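KLLA0C04147p from Kluyveromyces lactis binds ergosterol in its OSBP-related domain and probably transfers sterols between membranes. One contact in two of its structures: PDB 5H2D (chain A, 1.60 Å), residues F66-S71 and V114-K119, and PDB 5WVR (chain B, 2.20 Å), residues F66-S71 and V114-K119. Structure 2 is superposed on structure 1 by the backbone atoms of these residues (RMSD 0.13 Å); each is numbered along its deposited sequence.

Structure 1 (5H2D). With ERG (ergosterol), chain C.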
loop_
_atom_site.group_PDB
_atom_site.type_symbol
_atom_site.label_atom_id
_atom_site.label_comp_id
_atom_site.label_asym_id
_atom_site.label_seq_id
_atom_site.Cartn_x
_atom_site.Cartn_y
_atom_site.Cartn_z
ATOM N N PHE A 66 -11.908 -15.000 9.353
ATOM C CA PHE A 66 -11.402 -13.644 9.547
ATOM C C PHE A 66 -9.931 -13.539 9.163
ATOM O O PHE A 66 -9.223 -12.641 9.641
ATOM C CB PHE A 66 -11.662 -13.173 10.984
ATOM C CG PHE A 66 -13.117 -12.976 11.264
ATOM C CD1 PHE A 66 -13.828 -11.989 10.590
ATOM C CD2 PHE A 66 -13.793 -13.812 12.137
ATOM C CE1 PHE A 66 -15.183 -11.819 10.795
ATOM C CE2 PHE A 66 -15.150 -13.639 12.351
ATOM C CZ PHE A 66 -15.840 -12.645 11.679
ATOM N N ASN A 67 -9.474 -14.434 8.295
ATOM C CA ASN A 67 -8.163 -14.349 7.663
ATOM C C ASN A 67 -8.340 -14.100 6.171
ATOM O O ASN A 67 -9.352 -14.471 5.572
ATOM C CB ASN A 67 -7.359 -15.639 7.850
ATOM C CG ASN A 67 -6.920 -15.880 9.281
ATOM O OD1 ASN A 67 -6.718 -17.025 9.676
ATOM N ND2 ASN A 67 -6.740 -14.821 10.046
ATOM N N GLU A 68 -7.321 -13.489 5.555
ATOM C CA GLU A 68 -7.304 -13.278 4.118
ATOM C C GLU A 68 -5.989 -13.805 3.552
ATOM O O GLU A 68 -4.940 -13.561 4.143
ATOM C CB GLU A 68 -7.439 -11.774 3.809
ATOM C CG GLU A 68 -7.516 -11.436 2.344
ATOM C CD GLU A 68 -7.621 -9.937 2.130
ATOM O OE1 GLU A 68 -6.593 -9.285 1.852
ATOM O OE2 GLU A 68 -8.738 -9.410 2.242
ATOM N N PRO A 69 -6.003 -14.493 2.394
ATOM C CA PRO A 69 -4.757 -15.058 1.848
ATOM C C PRO A 69 -3.923 -14.045 1.090
ATOM O O PRO A 69 -3.410 -14.321 0.004
ATOM C CB PRO A 69 -5.260 -16.158 0.908
ATOM C CG PRO A 69 -6.549 -15.586 0.400
ATOM C CD PRO A 69 -7.175 -14.907 1.602
ATOM N N THR A 70 -3.769 -12.861 1.656
ATOM C CA THR A 70 -2.806 -11.894 1.168
ATOM C C THR A 70 -1.869 -11.589 2.318
ATOM O O THR A 70 -2.214 -11.800 3.475
ATOM C CB THR A 70 -3.465 -10.591 0.716
ATOM O OG1 THR A 70 -4.086 -9.970 1.852
ATOM C CG2 THR A 70 -4.522 -10.863 -0.366
ATOM N N SER A 71 -0.689 -11.082 1.998
ATOM C CA SER A 71 0.260 -10.648 3.014
ATOM C C SER A 71 0.090 -9.159 3.297
ATOM O O SER A 71 -0.359 -8.397 2.441
ATOM C CB SER A 71 1.694 -10.922 2.539
ATOM O OG SER A 71 2.667 -10.527 3.500
ATOM N N VAL A 114 -12.804 -1.874 1.525
ATOM C CA VAL A 114 -14.186 -2.203 1.850
ATOM C C VAL A 114 -14.441 -3.689 1.618
ATOM O O VAL A 114 -13.892 -4.304 0.695
ATOM C CB VAL A 114 -15.132 -1.330 1.010
ATOM C CG1 VAL A 114 -16.575 -1.666 1.320
ATOM C CG2 VAL A 114 -14.857 0.133 1.301
ATOM N N LYS A 115 -15.289 -4.272 2.466
ATOM C CA LYS A 115 -15.766 -5.652 2.361
ATOM C C LYS A 115 -14.681 -6.693 2.598
ATOM O O LYS A 115 -14.892 -7.871 2.297
ATOM C CB LYS A 115 -16.429 -5.928 1.003
ATOM C CG LYS A 115 -17.743 -5.174 0.819
ATOM C CD LYS A 115 -18.544 -5.751 -0.338
ATOM C CE LYS A 115 -17.921 -5.412 -1.684
ATOM N NZ LYS A 115 -18.284 -4.045 -2.189
ATOM N N ARG A 116 -13.528 -6.307 3.133
ATOM C CA ARG A 116 -12.481 -7.262 3.494
ATOM C C ARG A 116 -12.190 -7.131 4.987
ATOM O O ARG A 116 -11.158 -6.613 5.410
ATOM C CB ARG A 116 -11.232 -7.038 2.620
ATOM C CG ARG A 116 -11.475 -7.437 1.167
ATOM C CD ARG A 116 -10.541 -6.670 0.251
ATOM N NE ARG A 116 -9.199 -7.232 0.308
ATOM C CZ ARG A 116 -8.180 -6.762 -0.396
ATOM N NH1 ARG A 116 -8.352 -5.705 -1.201
ATOM N NH2 ARG A 116 -6.992 -7.352 -0.297
ATOM N N VAL A 117 -13.124 -7.622 5.798
ATOM C CA VAL A 117 -12.979 -7.583 7.255
ATOM C C VAL A 117 -12.237 -8.864 7.631
ATOM O O VAL A 117 -12.832 -9.896 7.977
ATOM C CB VAL A 117 -14.329 -7.440 7.961
ATOM C CG1 VAL A 117 -14.158 -7.427 9.476
ATOM C CG2 VAL A 117 -15.015 -6.145 7.523
ATOM N N ALA A 118 -10.910 -8.799 7.554
ATOM C CA ALA A 118 -10.095 -9.995 7.680
ATOM C C ALA A 118 -8.648 -9.598 7.882
ATOM O O ALA A 118 -8.181 -8.588 7.337
ATOM C CB ALA A 118 -10.211 -10.891 6.438
ATOM N N LYS A 119 -7.939 -10.440 8.625
ATOM C CA LYS A 119 -6.535 -10.213 8.943
ATOM C C LYS A 119 -5.651 -10.753 7.824
ATOM O O LYS A 119 -5.675 -11.969 7.566
ATOM C CB LYS A 119 -6.200 -10.903 10.262
ATOM C CG LYS A 119 -4.757 -10.820 10.717
ATOM C CD LYS A 119 -4.613 -11.588 12.027
ATOM C CE LYS A 119 -3.247 -12.232 12.183
ATOM N NZ LYS A 119 -3.163 -12.980 13.483
HETATM C C1 ERG C . -4.821 0.207 4.738
HETATM C C2 ERG C . -4.011 0.755 3.565
HETATM C C3 ERG C . -2.562 0.745 3.975
HETATM C C4 ERG C . -2.113 -0.679 4.307
HETATM C C5 ERG C . -2.976 -1.318 5.260
HETATM C C6 ERG C . -2.432 -2.240 6.143
HETATM C C7 ERG C . -3.209 -2.964 7.062
HETATM C C8 ERG C . -4.595 -2.790 7.119
HETATM C C9 ERG C . -5.162 -1.703 6.390
HETATM C C10 ERG C . -4.386 -1.209 5.141
HETATM C C11 ERG C . -6.716 -1.852 6.104
HETATM C C12 ERG C . -7.487 -2.476 7.272
HETATM C C13 ERG C . -6.804 -3.809 7.641
HETATM C C14 ERG C . -5.398 -3.415 8.149
HETATM C C15 ERG C . -4.901 -4.721 8.735
HETATM C C16 ERG C . -6.165 -5.348 9.391
HETATM C C17 ERG C . -7.342 -4.446 8.926
HETATM C C18 ERG C . -6.787 -4.820 6.473
HETATM C C19 ERG C . -4.712 -2.197 3.987
HETATM C C20 ERG C . -8.630 -5.297 8.842
HETATM C C21 ERG C . -9.846 -4.545 8.316
HETATM C C22 ERG C . -8.913 -5.765 10.264
HETATM C C23 ERG C . -8.818 -7.216 10.618
HETATM C C24 ERG C . -9.073 -7.657 12.059
HETATM C C25 ERG C . -9.907 -8.945 12.031
HETATM C C26 ERG C . -11.248 -8.638 11.353
HETATM C C27 ERG C . -10.210 -9.479 13.441
HETATM C C28 ERG C . -7.715 -7.887 12.691
HETATM O O1 ERG C . -1.722 1.308 2.904
HETATM O O HOH W 1 -4.489 -15.755 12.557
HETATM O O HOH W 2 -4.336 -14.306 7.046
#
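Glu-68, with CG anti to the backbone N (chi1 -177°), stretches its carboxylate to Arg-116, whose side chain bends at chi3 (77°) to receive it side-on. Arg-116 NE donates to Glu-68 OE2 and Arg-116 NH2 to Glu-68 OE1, each bond 2.9 Å. Both oxygens lie near the guanidinium plane, while the nitrogens stand well off the carboxylate plane. Thr-70 OG1 takes the anti lone pair of Glu-68 OE1 at 2.6 Å. Arg-75 adds a salt bridge to the carboxylate and Glu-78 one to Arg-116, which probably keeps the buried charges compensated.

Strand 67-68 meets the end of the loop after helix 95-108 in a short parallel bridge, Lys-119 N reaching Phe-66 O at 2.7 Å and Glu-68 N reaching Lys-119 O. Val-117 O lies at the edge of the Phe-66 ring. The other side of segment 116-119 lines the sterol pocket of this oxysterol-binding domain: ergosterol C23 lies 3.6 Å from Ala-118 O, and C26 3.7 Å from Val-117 CG1.

Structure 2 (5WVR). With CLR (cholesterol), chain D.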
loop_
_atom_site.group_PDB
_atom_site.type_symbol
_atom_site.label_atom_id
_atom_site.label_comp_id
_atom_site.label_asym_id
_atom_site.label_seq_id
_atom_site.Cartn_x
_atom_site.Cartn_y
_atom_site.Cartn_z
ATOM N N PHE B 66 -11.856 -15.059 9.452
ATOM C CA PHE B 66 -11.320 -13.723 9.658
ATOM C C PHE B 66 -9.872 -13.594 9.178
ATOM O O PHE B 66 -9.176 -12.639 9.552
ATOM C CB PHE B 66 -11.490 -13.342 11.131
ATOM C CG PHE B 66 -12.926 -13.060 11.496
ATOM C CD1 PHE B 66 -13.666 -12.128 10.749
ATOM C CD2 PHE B 66 -13.562 -13.755 12.516
ATOM C CE1 PHE B 66 -15.000 -11.858 11.037
ATOM C CE2 PHE B 66 -14.908 -13.498 12.810
ATOM C CZ PHE B 66 -15.622 -12.547 12.057
ATOM N N ASN B 67 -9.418 -14.531 8.341
ATOM C CA ASN B 67 -8.143 -14.472 7.640
ATOM C C ASN B 67 -8.375 -14.304 6.140
ATOM O O ASN B 67 -9.388 -14.740 5.602
ATOM C CB ASN B 67 -7.316 -15.732 7.863
ATOM C CG ASN B 67 -6.922 -15.938 9.312
ATOM O OD1 ASN B 67 -6.837 -14.983 10.087
ATOM N ND2 ASN B 67 -6.669 -17.200 9.686
ATOM N N GLU B 68 -7.424 -13.651 5.475
ATOM C CA GLU B 68 -7.383 -13.379 4.050
ATOM C C GLU B 68 -6.034 -13.851 3.550
ATOM O O GLU B 68 -5.027 -13.615 4.221
ATOM C CB GLU B 68 -7.550 -11.858 3.781
ATOM C CG GLU B 68 -7.351 -11.404 2.336
ATOM C CD GLU B 68 -7.599 -9.899 2.128
ATOM O OE1 GLU B 68 -6.630 -9.138 1.845
ATOM O OE2 GLU B 68 -8.771 -9.487 2.248
ATOM N N PRO B 69 -5.951 -14.513 2.366
ATOM C CA PRO B 69 -4.709 -15.050 1.843
ATOM C C PRO B 69 -3.835 -14.028 1.099
ATOM O O PRO B 69 -3.355 -14.272 -0.005
ATOM C CB PRO B 69 -5.185 -16.135 0.879
ATOM C CG PRO B 69 -6.420 -15.515 0.315
ATOM C CD PRO B 69 -7.089 -14.828 1.473
ATOM N N THR B 70 -3.661 -12.866 1.696
ATOM C CA THR B 70 -2.696 -11.900 1.216
ATOM C C THR B 70 -1.782 -11.565 2.375
ATOM O O THR B 70 -2.177 -11.676 3.538
ATOM C CB THR B 70 -3.383 -10.627 0.701
ATOM O OG1 THR B 70 -4.113 -10.021 1.783
ATOM C CG2 THR B 70 -4.356 -10.985 -0.437
ATOM N N SER B 71 -0.555 -11.168 2.053
ATOM C CA SER B 71 0.348 -10.626 3.051
ATOM C C SER B 71 0.114 -9.125 3.233
ATOM O O SER B 71 -0.335 -8.434 2.320
ATOM C CB SER B 71 1.790 -10.862 2.632
ATOM O OG SER B 71 2.640 -10.522 3.690
ATOM N N VAL B 114 -12.854 -1.882 1.457
ATOM C CA VAL B 114 -14.243 -2.201 1.780
ATOM C C VAL B 114 -14.507 -3.693 1.625
ATOM O O VAL B 114 -14.008 -4.339 0.696
ATOM C CB VAL B 114 -15.182 -1.408 0.857
ATOM C CG1 VAL B 114 -16.630 -1.648 1.249
ATOM C CG2 VAL B 114 -14.835 0.067 0.888
ATOM N N LYS B 115 -15.346 -4.228 2.470
ATOM C CA LYS B 115 -15.739 -5.617 2.398
ATOM C C LYS B 115 -14.693 -6.657 2.669
ATOM O O LYS B 115 -14.920 -7.781 2.500
ATOM C CB LYS B 115 -16.447 -5.928 1.093
ATOM C CG LYS B 115 -17.819 -5.351 1.018
ATOM C CD LYS B 115 -18.212 -5.189 -0.424
ATOM C CE LYS B 115 -18.562 -6.518 -1.072
ATOM N NZ LYS B 115 -18.198 -6.635 -2.505
ATOM N N ARG B 116 -13.533 -6.248 3.094
ATOM C CA ARG B 116 -12.489 -7.198 3.486
ATOM C C ARG B 116 -12.186 -7.021 4.976
ATOM O O ARG B 116 -11.137 -6.516 5.371
ATOM C CB ARG B 116 -11.266 -7.013 2.619
ATOM C CG ARG B 116 -11.481 -7.509 1.183
ATOM C CD ARG B 116 -10.577 -6.788 0.270
ATOM N NE ARG B 116 -9.212 -7.291 0.297
ATOM C CZ ARG B 116 -8.250 -6.803 -0.476
ATOM N NH1 ARG B 116 -8.506 -5.793 -1.307
ATOM N NH2 ARG B 116 -7.035 -7.318 -0.429
ATOM N N VAL B 117 -13.116 -7.453 5.812
ATOM C CA VAL B 117 -12.907 -7.437 7.267
ATOM C C VAL B 117 -12.223 -8.760 7.601
ATOM O O VAL B 117 -12.846 -9.749 7.987
ATOM C CB VAL B 117 -14.215 -7.241 8.027
ATOM C CG1 VAL B 117 -13.951 -6.998 9.528
ATOM C CG2 VAL B 117 -15.012 -6.094 7.390
ATOM N N ALA B 118 -10.903 -8.787 7.418
ATOM C CA ALA B 118 -10.152 -10.017 7.620
ATOM C C ALA B 118 -8.712 -9.630 7.882
ATOM O O ALA B 118 -8.271 -8.552 7.488
ATOM C CB ALA B 118 -10.254 -10.956 6.418
ATOM N N LYS B 119 -7.999 -10.500 8.575
ATOM C CA LYS B 119 -6.614 -10.233 8.944
ATOM C C LYS B 119 -5.700 -10.702 7.814
ATOM O O LYS B 119 -5.797 -11.867 7.407
ATOM C CB LYS B 119 -6.276 -10.955 10.245
ATOM C CG LYS B 119 -4.821 -10.885 10.675
ATOM C CD LYS B 119 -4.618 -11.736 11.922
ATOM C CE LYS B 119 -3.169 -12.174 12.101
ATOM N NZ LYS B 119 -3.024 -13.059 13.301
HETATM C C1 CLR D . -5.025 0.299 4.391
HETATM C C2 CLR D . -4.162 1.026 3.353
HETATM C C3 CLR D . -2.722 1.172 3.851
HETATM C C4 CLR D . -2.122 -0.217 4.082
HETATM C C5 CLR D . -3.022 -1.043 5.005
HETATM C C6 CLR D . -2.457 -1.699 6.094
HETATM C C7 CLR D . -3.136 -2.457 7.040
HETATM C C8 CLR D . -4.558 -2.829 6.602
HETATM C C9 CLR D . -5.280 -1.633 5.964
HETATM C C10 CLR D . -4.529 -1.112 4.731
HETATM C C11 CLR D . -6.753 -1.955 5.676
HETATM C C12 CLR D . -7.495 -2.526 6.892
HETATM C C13 CLR D . -6.770 -3.760 7.437
HETATM C C14 CLR D . -5.356 -3.314 7.814
HETATM C C15 CLR D . -4.819 -4.552 8.531
HETATM C C16 CLR D . -5.984 -4.844 9.483
HETATM C C17 CLR D . -7.219 -4.210 8.831
HETATM C C18 CLR D . -6.764 -4.912 6.423
HETATM C C19 CLR D . -4.741 -2.045 3.534
HETATM C C20 CLR D . -8.441 -5.137 8.884
HETATM C C21 CLR D . -9.683 -4.407 8.370
HETATM C C22 CLR D . -8.674 -5.621 10.319
HETATM C C23 CLR D . -9.329 -7.003 10.392
HETATM C C24 CLR D . -9.221 -7.621 11.790
HETATM C C25 CLR D . -9.862 -9.011 11.885
HETATM C C26 CLR D . -11.384 -8.936 11.738
HETATM C C27 CLR D . -9.489 -9.718 13.188
HETATM O O1 CLR D . -1.943 1.871 2.876
#
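An extended Glu-68, CG anti to its own N (chi1 173°), and an Arg-116 bent at chi3 (79°) bring carboxylate and guanidinium together side-on. Arg-116 NE donates to Glu-68 OE2 at 3.0 Å and Arg-116 NH2 to Glu-68 OE1 at 2.9 Å. The two oxygens sit near the guanidinium plane, but the nitrogens approach from well above the carboxylate. On the anti lone pair of Glu-68 OE1 lies Thr-70 OG1, 2.7 Å away. Arg-75 forms a further salt bridge with Glu-68, and Glu-78 one with Arg-116, which probably keeps the buried charges compensated.

In the parallel bridge Lys-119 N donates to Phe-66 O at 2.6 Å, and Glu-68 N to Lys-119 O. The Phe-66 ring has Val-117 O at its edge. Toward the pocket, segment 116-119 offers its backbone and Val-117 to the cholesterol side chain: C23 of the sterol lies 3.5 Å from Ala-118 O, and its C26 lies 3.9 Å from Val-117 CG1.

Comparison
The exchange of ergosterol for cholesterol removes one methyl group from the sterol tail: C28, the branch on C24, lies 4.2 Å from Lys-119(A) CB and has no equivalent in cholesterol. The C22-C23 double bond of ergosterol also becomes a single bond, as does C7-C8 in the ring system. Perhaps as a result, the slimmer, saturated tail no longer counts among the contacts of Lys-119(B): ergosterol C23 lies 3.9 Å from Lys-119(A) N, whereas cholesterol touches Arg-116(B), Val-117(B) and Ala-118(B), although its C23 is still 4.2 Å from Lys-119(B) N. The protein does not close in to compensate. Phe-66(A), Glu-68(A), Thr-70(A), Arg-116(A), Val-117(A) and Lys-119(A) keep their places in chain B, and so does the salt bridge of Arg-116(A) with Glu-68(A), which would help to hold this part of the pocket wall rigid. A water joining Glu-68(A) O and Lys-119(A) O, like another bound to Lys-119(A) NZ, is modelled with ergosterol alone, possibly a matter of resolution.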